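Local atomic coordinates of mannosylglycerate hydrolase MGH1-like glycoside hydrolase domain-containing protein (Thermus thermophilus HB8, PDB entry 4WVA), a protein that hydrolyses mannosylglycerate, a solute that thermophiles make under osmotic stress, to mannose and glycerate, and also cleaves glucosylglycerate. Residues P353-V358 / R392-P397; R331-S336 / A376-D381. All coordinates share one frame; numbering follows the deposited sequence.

Interaction 1. Residues P353-V358 / R392-P397; sequences PVWINV and REYYDP
A single antiparallel bridge, Val354 against Tyr395, ties the approach to helix 356-368 to the segment carrying Glu393, in the (alpha/alpha)6-barrel of this GH63 hydrolase. As a hydrogen-bonded pair the bridge exchanges two backbone bonds: Val354 N reaches Tyr395 O at 2.8 Å and nearly straight, at 164°, while Tyr395 N gives a more bent bond onto a lone pair of Val354 O. Beyond the bridge, a water accepts from Ile356 N and donates to Glu393 O, 2.7 Å away.

The aromatic packing belongs to Trp355, the N-cap residue of the helix. Tyr394 CB stands over its five-membered ring, 3.8 Å from the centroid, and Glu393 O lies over the same face nearer CE3. The Tyr394 ring, its CG in the crowded position between backbone N and carbonyl carbon (chi1 37°), runs beside the indole in an offset arrangement with little overlap, the planes 27° apart. The extended Glu393 chain passes the indole rim, CG 3.6 Å from Trp355 CZ3. Glu393, probably the proton acceptor in catalysis, bonds through OE2 to Tyr28 and through OE1 to Gly405 N; Tyr349 O takes the indole N-H. An alanine in place of Trp355 would strip the indole from Glu393 and Tyr394 and would probably loosen the placing of that carboxylate.

Apolar contacts flank the bridge. Pro353 CB touches Tyr394 CD2 at 3.5 Å, Val354 CG2 runs alongside Pro397 CB, and the Ile356 chain lies slantwise against Tyr395, its CD1 3.8 Å from Tyr395 CE1.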
loop_
_atom_site.group_PDB
_atom_site.type_symbol
_atom_site.label_atom_id
_atom_site.label_comp_id
_atom_site.label_asym_id
_atom_site.label_seq_id
_atom_site.Cartn_x
_atom_site.Cartn_y
_atom_site.Cartn_z
ATOM N N PRO A 353 -3.790 17.933 -27.649
ATOM C CA PRO A 353 -5.247 17.812 -27.629
ATOM C C PRO A 353 -5.840 17.013 -26.450
ATOM O O PRO A 353 -5.170 16.166 -25.861
ATOM C CB PRO A 353 -5.545 17.105 -28.943
ATOM C CG PRO A 353 -4.481 17.595 -29.848
ATOM C CD PRO A 353 -3.246 17.588 -28.982
ATOM N N VAL A 354 -7.095 17.339 -26.138
ATOM C CA VAL A 354 -7.909 16.680 -25.118
ATOM C C VAL A 354 -8.550 15.435 -25.711
ATOM O O VAL A 354 -9.103 15.446 -26.825
ATOM C CB VAL A 354 -9.027 17.621 -24.592
ATOM C CG1 VAL A 354 -9.976 16.898 -23.636
ATOM C CG2 VAL A 354 -8.444 18.844 -23.879
ATOM N N TRP A 355 -8.492 14.350 -24.956
ATOM C CA TRP A 355 -9.058 13.070 -25.354
ATOM C C TRP A 355 -10.086 12.618 -24.338
ATOM O O TRP A 355 -9.859 12.641 -23.130
ATOM C CB TRP A 355 -7.972 12.005 -25.454
ATOM C CG TRP A 355 -7.008 12.202 -26.596
ATOM C CD1 TRP A 355 -6.014 13.127 -26.694
ATOM C CD2 TRP A 355 -6.956 11.426 -27.785
ATOM N NE1 TRP A 355 -5.343 12.979 -27.893
ATOM C CE2 TRP A 355 -5.897 11.935 -28.576
ATOM C CE3 TRP A 355 -7.699 10.345 -28.263
ATOM C CZ2 TRP A 355 -5.560 11.383 -29.805
ATOM C CZ3 TRP A 355 -7.378 9.807 -29.484
ATOM C CH2 TRP A 355 -6.309 10.322 -30.245
ATOM N N ILE A 356 -11.211 12.141 -24.830
ATOM C CA ILE A 356 -12.310 11.815 -23.938
ATOM C C ILE A 356 -12.021 10.587 -23.075
ATOM O O ILE A 356 -12.412 10.549 -21.895
ATOM C CB ILE A 356 -13.623 11.626 -24.730
ATOM C CG1 ILE A 356 -13.946 12.869 -25.568
ATOM C CG2 ILE A 356 -14.790 11.323 -23.814
ATOM C CD1 ILE A 356 -14.099 14.172 -24.824
ATOM N N ASN A 357 -11.399 9.560 -23.649
ATOM C CA ASN A 357 -11.097 8.365 -22.867
ATOM C C ASN A 357 -10.146 8.634 -21.680
ATOM O O ASN A 357 -10.314 8.069 -20.585
ATOM C CB ASN A 357 -10.561 7.235 -23.754
ATOM C CG ASN A 357 -9.174 7.517 -24.299
ATOM O OD1 ASN A 357 -8.864 8.635 -24.707
ATOM N ND2 ASN A 357 -8.331 6.492 -24.323
ATOM N N VAL A 358 -9.155 9.493 -21.908
ATOM C CA VAL A 358 -8.208 9.861 -20.854
ATOM C C VAL A 358 -8.888 10.783 -19.828
ATOM O O VAL A 358 -8.692 10.611 -18.615
ATOM C CB VAL A 358 -6.909 10.464 -21.430
ATOM C CG1 VAL A 358 -5.983 10.916 -20.311
ATOM C CG2 VAL A 358 -6.222 9.425 -22.312
ATOM N N ARG A 392 -15.693 13.713 -31.726
ATOM C CA ARG A 392 -14.441 13.793 -32.452
ATOM C C ARG A 392 -13.386 13.027 -31.677
ATOM O O ARG A 392 -13.546 12.733 -30.476
ATOM C CB ARG A 392 -13.992 15.243 -32.605
ATOM C CG ARG A 392 -14.973 16.103 -33.408
ATOM C CD ARG A 392 -15.117 15.657 -34.853
ATOM N NE ARG A 392 -13.849 15.668 -35.592
ATOM C CZ ARG A 392 -13.326 16.721 -36.210
ATOM N NH1 ARG A 392 -13.941 17.897 -36.187
ATOM N NH2 ARG A 392 -12.161 16.610 -36.838
ATOM N N GLU A 393 -12.304 12.713 -32.372
ATOM C CA GLU A 393 -11.219 11.938 -31.775
ATOM C C GLU A 393 -10.512 12.731 -30.651
ATOM O O GLU A 393 -10.159 12.160 -29.607
ATOM C CB GLU A 393 -10.249 11.475 -32.858
ATOM C CG GLU A 393 -9.348 10.317 -32.466
ATOM C CD GLU A 393 -8.451 9.844 -33.608
ATOM O OE1 GLU A 393 -8.613 10.359 -34.742
ATOM O OE2 GLU A 393 -7.596 8.942 -33.386
ATOM N N TYR A 394 -10.286 14.030 -30.853
ATOM C CA TYR A 394 -9.643 14.866 -29.843
ATOM C C TYR A 394 -10.027 16.310 -30.104
ATOM O O TYR A 394 -10.683 16.608 -31.115
ATOM C CB TYR A 394 -8.118 14.677 -29.800
ATOM C CG TYR A 394 -7.473 14.477 -31.150
ATOM C CD1 TYR A 394 -7.479 13.227 -31.751
ATOM C CD2 TYR A 394 -6.863 15.525 -31.822
ATOM C CE1 TYR A 394 -6.933 13.030 -32.990
ATOM C CE2 TYR A 394 -6.294 15.324 -33.061
ATOM C CZ TYR A 394 -6.333 14.067 -33.639
ATOM O OH TYR A 394 -5.778 13.813 -34.885
ATOM N N TYR A 395 -9.653 17.169 -29.173
ATOM C CA TYR A 395 -10.103 18.554 -29.173
ATOM C C TYR A 395 -8.969 19.476 -28.808
ATOM O O TYR A 395 -8.156 19.163 -27.950
ATOM C CB TYR A 395 -11.267 18.761 -28.200
ATOM C CG TYR A 395 -12.443 17.858 -28.471
ATOM C CD1 TYR A 395 -12.466 16.553 -27.985
ATOM C CD2 TYR A 395 -13.526 18.286 -29.236
ATOM C CE1 TYR A 395 -13.530 15.712 -28.233
ATOM C CE2 TYR A 395 -14.588 17.440 -29.498
ATOM C CZ TYR A 395 -14.583 16.150 -29.003
ATOM O OH TYR A 395 -15.631 15.291 -29.249
ATOM N N ASP A 396 -8.924 20.637 -29.460
ATOM C CA ASP A 396 -7.958 21.672 -29.121
ATOM C C ASP A 396 -8.256 22.152 -27.692
ATOM O O ASP A 396 -9.389 22.521 -27.384
ATOM C CB ASP A 396 -8.066 22.817 -30.152
ATOM C CG ASP A 396 -7.050 23.922 -29.935
ATOM O OD1 ASP A 396 -6.947 24.451 -28.817
ATOM O OD2 ASP A 396 -6.365 24.284 -30.913
ATOM N N PRO A 397 -7.253 22.117 -26.789
ATOM C CA PRO A 397 -7.556 22.477 -25.393
ATOM C C PRO A 397 -7.729 23.981 -25.170
ATOM O O PRO A 397 -8.240 24.389 -24.135
ATOM C CB PRO A 397 -6.342 21.973 -24.611
ATOM C CG PRO A 397 -5.287 21.750 -25.600
ATOM C CD PRO A 397 -5.855 21.690 -26.977
HETATM O O HOH W 1 -11.604 11.188 -27.590
#

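Interaction 2. Residues R331-S336 / A376-D381; sequences RYLLPS and ARLKAD
Arg377 opens the contact from helix 372-389, its chain bent at chi2 (62°) so that the guanidinium swings over to segment 331-336. In the guanidinium plane NH2 donates to Arg331 O at 2.8 Å, arriving from above that carbonyl's plane. NE meets Asp381 OD2, one turn further along the helix, at 2.7 Å, and Leu333 CG lies over one guanidinium face, offset toward its rim. One turn of helix thus presents the basic group and its acid together.

Leu378 turns inward instead: its CD2 sits 3.8 Å from Leu333 CB and 3.9 Å from Leu334 CB, two residues joined by a cis peptide bond, and its side chain also packs on Phe366 of helix 356-368. This is a loop docked on a helix of the (alpha/alpha)6-barrel, held by a salt-bridge network of Arg331, Arg377 and Asp381.

Asp381 carries the densest polar contacts, both carboxylate oxygens being met from above their plane. OD2 accepts Leu333 N at 2.9 Å and 167°, as well as Arg377 NE, so one oxygen grips loop backbone and helix side chain alike; two such donors would probably favour the ionised acid. OD1 takes the salt bridge from Arg331 NH1 at 3.0 Å, with the guanidinium and carboxylate planes 55° apart. A water bridges Arg331 NH2 and Asp381 OD1, while Tyr332 CE2 lies 3.7 Å above the centre of that guanidinium.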
loop_
_atom_site.group_PDB
_atom_site.type_symbol
_atom_site.label_atom_id
_atom_site.label_comp_id
_atom_site.label_asym_id
_atom_site.label_seq_id
_atom_site.Cartn_x
_atom_site.Cartn_y
_atom_site.Cartn_z
ATOM N N ARG A 331 -8.150 26.196 -21.499
ATOM C CA ARG A 331 -9.556 26.278 -21.110
ATOM C C ARG A 331 -10.139 24.914 -20.761
ATOM O O ARG A 331 -10.896 24.784 -19.806
ATOM C CB ARG A 331 -10.405 26.932 -22.210
ATOM C CG ARG A 331 -11.926 26.767 -22.069
ATOM C CD ARG A 331 -12.557 27.251 -20.756
ATOM N NE ARG A 331 -13.975 26.855 -20.645
ATOM C CZ ARG A 331 -14.442 25.726 -20.093
ATOM N NH1 ARG A 331 -13.625 24.816 -19.533
ATOM N NH2 ARG A 331 -15.759 25.509 -20.073
ATOM N N TYR A 332 -9.789 23.906 -21.551
ATOM C CA TYR A 332 -10.376 22.574 -21.418
ATOM C C TYR A 332 -9.336 21.600 -20.896
ATOM O O TYR A 332 -8.264 21.487 -21.472
ATOM C CB TYR A 332 -10.898 22.073 -22.769
ATOM C CG TYR A 332 -12.048 22.898 -23.289
ATOM C CD1 TYR A 332 -11.851 23.816 -24.304
ATOM C CD2 TYR A 332 -13.308 22.791 -22.731
ATOM C CE1 TYR A 332 -12.890 24.590 -24.775
ATOM C CE2 TYR A 332 -14.362 23.573 -23.190
ATOM C CZ TYR A 332 -14.137 24.474 -24.219
ATOM O OH TYR A 332 -15.178 25.263 -24.707
ATOM N N LEU A 333 -9.654 20.933 -19.790
ATOM C CA LEU A 333 -8.852 19.826 -19.299
ATOM C C LEU A 333 -9.333 18.569 -19.992
ATOM O O LEU A 333 -10.485 18.513 -20.427
ATOM C CB LEU A 333 -9.010 19.657 -17.787
ATOM C CG LEU A 333 -8.395 20.746 -16.891
ATOM C CD1 LEU A 333 -8.638 20.383 -15.439
ATOM C CD2 LEU A 333 -6.908 20.918 -17.166
ATOM N N LEU A 334 -8.489 17.545 -20.140
ATOM C CA LEU A 334 -7.083 17.499 -19.757
ATOM C C LEU A 334 -6.252 17.441 -21.039
ATOM O O LEU A 334 -6.376 16.502 -21.813
ATOM C CB LEU A 334 -6.835 16.228 -18.963
ATOM C CG LEU A 334 -5.449 16.015 -18.369
ATOM C CD1 LEU A 334 -5.172 16.986 -17.245
ATOM C CD2 LEU A 334 -5.342 14.574 -17.864
ATOM N N PRO A 335 -5.398 18.445 -21.281
ATOM C CA PRO A 335 -4.544 18.310 -22.474
ATOM C C PRO A 335 -3.635 17.087 -22.373
ATOM O O PRO A 335 -3.288 16.651 -21.269
ATOM C CB PRO A 335 -3.720 19.601 -22.499
ATOM C CG PRO A 335 -3.989 20.287 -21.234
ATOM C CD PRO A 335 -5.163 19.687 -20.542
ATOM N N SER A 336 -3.269 16.537 -23.523
ATOM C CA SER A 336 -2.464 15.319 -23.568
ATOM C C SER A 336 -1.004 15.537 -23.189
ATOM O O SER A 336 -0.303 14.574 -22.872
ATOM C CB SER A 336 -2.636 14.600 -24.906
ATOM O OG SER A 336 -2.547 15.484 -26.037
ATOM N N ALA A 376 -15.280 16.287 -11.470
ATOM C CA ALA A 376 -16.442 16.953 -12.069
ATOM C C ALA A 376 -16.042 17.900 -13.198
ATOM O O ALA A 376 -16.744 18.025 -14.200
ATOM C CB ALA A 376 -17.212 17.702 -10.992
ATOM N N ARG A 377 -14.917 18.577 -13.026
ATOM C CA ARG A 377 -14.384 19.458 -14.060
ATOM C C ARG A 377 -13.994 18.689 -15.325
ATOM O O ARG A 377 -14.263 19.137 -16.432
ATOM C CB ARG A 377 -13.197 20.239 -13.474
ATOM C CG ARG A 377 -12.388 21.047 -14.451
ATOM C CD ARG A 377 -13.158 22.145 -15.132
ATOM N NE ARG A 377 -12.390 22.739 -16.225
ATOM C CZ ARG A 377 -11.289 23.469 -16.075
ATOM N NH1 ARG A 377 -10.774 23.722 -14.858
ATOM N NH2 ARG A 377 -10.690 23.947 -17.155
ATOM N N LEU A 378 -13.334 17.540 -15.158
ATOM C CA LEU A 378 -12.941 16.700 -16.283
ATOM C C LEU A 378 -14.154 16.169 -17.040
ATOM O O LEU A 378 -14.176 16.129 -18.275
ATOM C CB LEU A 378 -12.075 15.515 -15.793
ATOM C CG LEU A 378 -10.694 15.936 -15.310
ATOM C CD1 LEU A 378 -10.072 14.909 -14.394
ATOM C CD2 LEU A 378 -9.813 16.205 -16.508
ATOM N N LYS A 379 -15.172 15.744 -16.300
ATOM C CA LYS A 379 -16.450 15.382 -16.923
ATOM C C LYS A 379 -17.110 16.552 -17.647
ATOM O O LYS A 379 -17.509 16.442 -18.806
ATOM C CB LYS A 379 -17.406 14.841 -15.878
ATOM C CG LYS A 379 -18.728 14.366 -16.458
ATOM C CD LYS A 379 -19.647 13.833 -15.384
ATOM C CE LYS A 379 -21.000 13.481 -15.998
ATOM N NZ LYS A 379 -21.956 12.997 -14.972
ATOM N N ALA A 380 -17.260 17.665 -16.951
ATOM C CA ALA A 380 -17.916 18.825 -17.552
ATOM C C ALA A 380 -17.204 19.273 -18.835
ATOM O O ALA A 380 -17.848 19.559 -19.841
ATOM C CB ALA A 380 -17.971 19.960 -16.547
ATOM N N ASP A 381 -15.877 19.341 -18.808
ATOM C CA ASP A 381 -15.140 19.723 -20.007
ATOM C C ASP A 381 -15.348 18.719 -21.148
ATOM O O ASP A 381 -15.590 19.106 -22.291
ATOM C CB ASP A 381 -13.656 19.908 -19.701
ATOM C CG ASP A 381 -13.372 21.218 -18.983
ATOM O OD1 ASP A 381 -14.326 22.018 -18.767
ATOM O OD2 ASP A 381 -12.200 21.447 -18.607
HETATM O O HOH W 2 -16.906 22.930 -19.146
#

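Overall arrangement
Interaction 1 is wholly buried and holds the probable proton acceptor, Glu393, whereas interaction 2 lies farther from the centre of the chain and is partly exposed. The chemistry follows: backbone pairing, aromatic packing and one bridging water in the first, a charged network with a leucine patch beside it in the second. Their centres are about 9 Å apart, and their segments alternate along the chain. Helix 372-389 serves both, docking the 331-336 loop and packing Leu385 and Met386 against the residues of the bridge. The loop itself joins them directly: Ser336 OG probably hydrogen-bonds Pro353 O, Tyr332 N probably does so with Pro397 O, and Val354 packs on the carbonyls of Tyr332 and Leu333.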